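Local atomic coordinates of 6-phospho-alpha-glucosidase (Merdibacter massiliensis, PDB entry 6VC6), a protein that probably hydrolyses 6-phospho-alpha-glucosides as a family 4 glycosidase that binds NAD and a manganese ion. Residues E328-N333 and C361-N366. Numbering follows the deposited sequence.
Sequences EAIAYN and CELGIN
I330 lays its CG1 branch obliquely across the end of L363, CG1 standing 3.7 Å from L363 CD2. With CG1 anti to its own carbonyl carbon and CG2 anti to the backbone N, both branches also rest near G364 O, and I330 CA-H points at that oxygen (CA to O 3.6 Å, 150° at the hydrogen). Shortening I330 to an alanine would probably take away the carbons that pack on L363 CD2 and flank G364 O, leaving a gap there. A329 must be small: its CB lies 3.8 Å from L363 O, and A329 O and L363 O, two acceptors without a bond, approach to 3.3 Å. N333 is the C-prime residue of the helix-ending Schellman motif; asparagine tolerates this left-handed conformation better than most non-glycine residues. Its first torsion (chi1 -162°) carries the amide toward the strand end, and the amide's turn presents OD1 to I365 N at 3.0 Å, the donor tilted 22° from the carbonyl plane. A water also donates to OD1. At G364 a side chain would run into N333 OD1. I365 brings CD1 to 3.2 Å from I330 O. The C-terminal end of helix 318-331 thus packs on the mixed sheet, against its strands 141-144 (W141, L143), 336-343 (F338) and 356-364.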
ATOM      1  N   GLU A 328     -14.435   7.774   6.610  1.00 42.01           N
ATOM      2  CA  GLU A 328     -15.553   8.713   6.605  1.00 45.06           C
ATOM      3  C   GLU A 328     -16.571   8.345   5.533  1.00 43.51           C
ATOM      4  O   GLU A 328     -17.779   8.313   5.795  1.00 44.78           O
ATOM      5  CB  GLU A 328     -15.045  10.138   6.389  1.00 46.81           C
ATOM      6  CG  GLU A 328     -14.253  10.712   7.547  1.00 50.04           C
ATOM      7  CD  GLU A 328     -13.702  12.089   7.238  1.00 52.36           C
ATOM      8  OE1 GLU A 328     -12.668  12.465   7.827  1.00 56.50           O
ATOM      9  OE2 GLU A 328     -14.304  12.795   6.402  1.00 56.33           O
ATOM     10  N   ALA A 329     -16.097   8.071   4.315  1.00 43.53           N
ATOM     11  CA  ALA A 329     -17.000   7.691   3.233  1.00 40.33           C
ATOM     12  C   ALA A 329     -17.758   6.413   3.559  1.00 41.47           C
ATOM     13  O   ALA A 329     -18.920   6.262   3.164  1.00 36.17           O
ATOM     14  CB  ALA A 329     -16.218   7.527   1.930  1.00 41.59           C
ATOM     15  N   ILE A 330     -17.124   5.488   4.281  1.00 36.66           N
ATOM     16  CA  ILE A 330     -17.802   4.256   4.670  1.00 43.37           C
ATOM     17  C   ILE A 330     -18.817   4.533   5.772  1.00 41.80           C
ATOM     18  O   ILE A 330     -19.992   4.167   5.662  1.00 38.35           O
ATOM     19  CB  ILE A 330     -16.775   3.195   5.104  1.00 39.04           C
ATOM     20  CG1 ILE A 330     -15.994   2.677   3.895  1.00 40.60           C
ATOM     21  CG2 ILE A 330     -17.465   2.050   5.831  1.00 42.74           C
ATOM     22  CD1 ILE A 330     -14.842   1.770   4.262  1.00 39.16           C
ATOM     23  N   ALA A 331     -18.377   5.193   6.846  1.00 41.31           N
ATOM     24  CA  ALA A 331     -19.228   5.365   8.020  1.00 44.64           C
ATOM     25  C   ALA A 331     -20.446   6.231   7.729  1.00 45.78           C
ATOM     26  O   ALA A 331     -21.501   6.037   8.346  1.00 48.40           O
ATOM     27  CB  ALA A 331     -18.418   5.965   9.170  1.00 44.54           C
ATOM     28  N   TYR A 332     -20.331   7.184   6.807  1.00 44.95           N
ATOM     29  CA  TYR A 332     -21.419   8.106   6.509  1.00 43.37           C
ATOM     30  C   TYR A 332     -22.069   7.838   5.157  1.00 45.31           C
ATOM     31  O   TYR A 332     -22.900   8.638   4.715  1.00 48.15           O
ATOM     32  CB  TYR A 332     -20.918   9.550   6.583  1.00 44.14           C
ATOM     33  CG  TYR A 332     -20.552   9.975   7.986  1.00 50.31           C
ATOM     34  CD1 TYR A 332     -21.515  10.039   8.985  1.00 52.32           C
ATOM     35  CD2 TYR A 332     -19.243  10.304   8.316  1.00 50.33           C
ATOM     36  CE1 TYR A 332     -21.188  10.422  10.271  1.00 55.88           C
ATOM     37  CE2 TYR A 332     -18.906  10.688   9.602  1.00 54.65           C
ATOM     38  CZ  TYR A 332     -19.882  10.745  10.574  1.00 54.96           C
ATOM     39  OH  TYR A 332     -19.557  11.127  11.855  1.00 55.73           O
ATOM     40  N   ASN A 333     -21.715   6.732   4.498  1.00 40.73           N
ATOM     41  CA  ASN A 333     -22.336   6.318   3.239  1.00 39.83           C
ATOM     42  C   ASN A 333     -22.268   7.434   2.197  1.00 40.43           C
ATOM     43  O   ASN A 333     -23.259   7.783   1.553  1.00 41.64           O
ATOM     44  CB  ASN A 333     -23.780   5.865   3.468  1.00 47.09           C
ATOM     45  CG  ASN A 333     -24.321   5.033   2.321  1.00 47.65           C
ATOM     46  OD1 ASN A 333     -23.645   4.138   1.815  1.00 44.48           O
ATOM     47  ND2 ASN A 333     -25.547   5.329   1.905  1.00 41.27           N
ATOM     48  N   CYS A 361     -14.031   3.407  -7.574  1.00 40.86           N
ATOM     49  CA  CYS A 361     -15.247   2.869  -6.981  1.00 38.73           C
ATOM     50  C   CYS A 361     -15.930   3.934  -6.135  1.00 39.59           C
ATOM     51  O   CYS A 361     -15.277   4.820  -5.581  1.00 36.82           O
ATOM     52  CB  CYS A 361     -14.959   1.645  -6.095  1.00 38.82           C
ATOM     53  SG  CYS A 361     -13.948   0.352  -6.848  1.00 41.63           S
ATOM     54  N   GLU A 362     -17.254   3.834  -6.044  1.00 42.28           N
ATOM     55  CA  GLU A 362     -17.995   4.550  -5.016  1.00 41.05           C
ATOM     56  C   GLU A 362     -17.910   3.769  -3.712  1.00 40.54           C
ATOM     57  O   GLU A 362     -17.921   2.536  -3.713  1.00 45.24           O
ATOM     58  CB  GLU A 362     -19.457   4.736  -5.420  1.00 43.22           C
ATOM     59  CG  GLU A 362     -19.725   5.915  -6.344  1.00 44.76           C
ATOM     60  CD  GLU A 362     -21.209   6.114  -6.601  1.00 51.23           C
ATOM     61  OE1 GLU A 362     -22.024   5.511  -5.871  1.00 50.52           O
ATOM     62  OE2 GLU A 362     -21.566   6.862  -7.536  1.00 51.19           O
ATOM     63  N   LEU A 363     -17.824   4.488  -2.594  1.00 42.83           N
ATOM     64  CA  LEU A 363     -17.580   3.868  -1.296  1.00 39.64           C
ATOM     65  C   LEU A 363     -18.652   4.297  -0.307  1.00 37.29           C
ATOM     66  O   LEU A 363     -18.772   5.485   0.005  1.00 37.68           O
ATOM     67  CB  LEU A 363     -16.189   4.231  -0.770  1.00 39.66           C
ATOM     68  CG  LEU A 363     -15.236   3.049  -0.588  1.00 52.60           C
ATOM     69  CD1 LEU A 363     -13.926   3.507   0.026  1.00 58.43           C
ATOM     70  CD2 LEU A 363     -15.883   1.967   0.263  1.00 51.17           C
ATOM     71  N   GLY A 364     -19.415   3.328   0.192  1.00 40.87           N
ATOM     72  CA  GLY A 364     -20.423   3.586   1.201  1.00 41.52           C
ATOM     73  C   GLY A 364     -20.391   2.568   2.322  1.00 44.57           C
ATOM     74  O   GLY A 364     -19.382   1.881   2.512  1.00 40.91           O
ATOM     75  N   ILE A 365     -21.494   2.455   3.069  1.00 45.16           N
ATOM     76  CA  ILE A 365     -21.549   1.511   4.183  1.00 46.10           C
ATOM     77  C   ILE A 365     -21.474   0.074   3.684  1.00 45.48           C
ATOM     78  O   ILE A 365     -21.039  -0.823   4.417  1.00 46.23           O
ATOM     79  CB  ILE A 365     -22.821   1.751   5.025  1.00 45.34           C
ATOM     80  CG1 ILE A 365     -22.616   1.269   6.464  1.00 49.13           C
ATOM     81  CG2 ILE A 365     -24.028   1.063   4.403  1.00 43.92           C
ATOM     82  CD1 ILE A 365     -21.925   2.272   7.355  1.00 53.01           C
ATOM     83  N   ASN A 366     -21.882  -0.170   2.440  1.00 39.80           N
ATOM     84  CA  ASN A 366     -21.948  -1.514   1.887  1.00 44.51           C
ATOM     85  C   ASN A 366     -20.708  -1.879   1.083  1.00 44.34           C
ATOM     86  O   ASN A 366     -20.729  -2.869   0.345  1.00 45.10           O
ATOM     87  CB  ASN A 366     -23.201  -1.662   1.024  1.00 47.77           C
ATOM     88  CG  ASN A 366     -24.475  -1.380   1.799  1.00 49.88           C
ATOM     89  OD1 ASN A 366     -25.148  -0.377   1.564  1.00 57.82           O
ATOM     90  ND2 ASN A 366     -24.808  -2.265   2.732  1.00 44.31           N
TER
HETATM   91  O   HOH W   1     -24.267   2.121  -0.474  1.00 45.86           O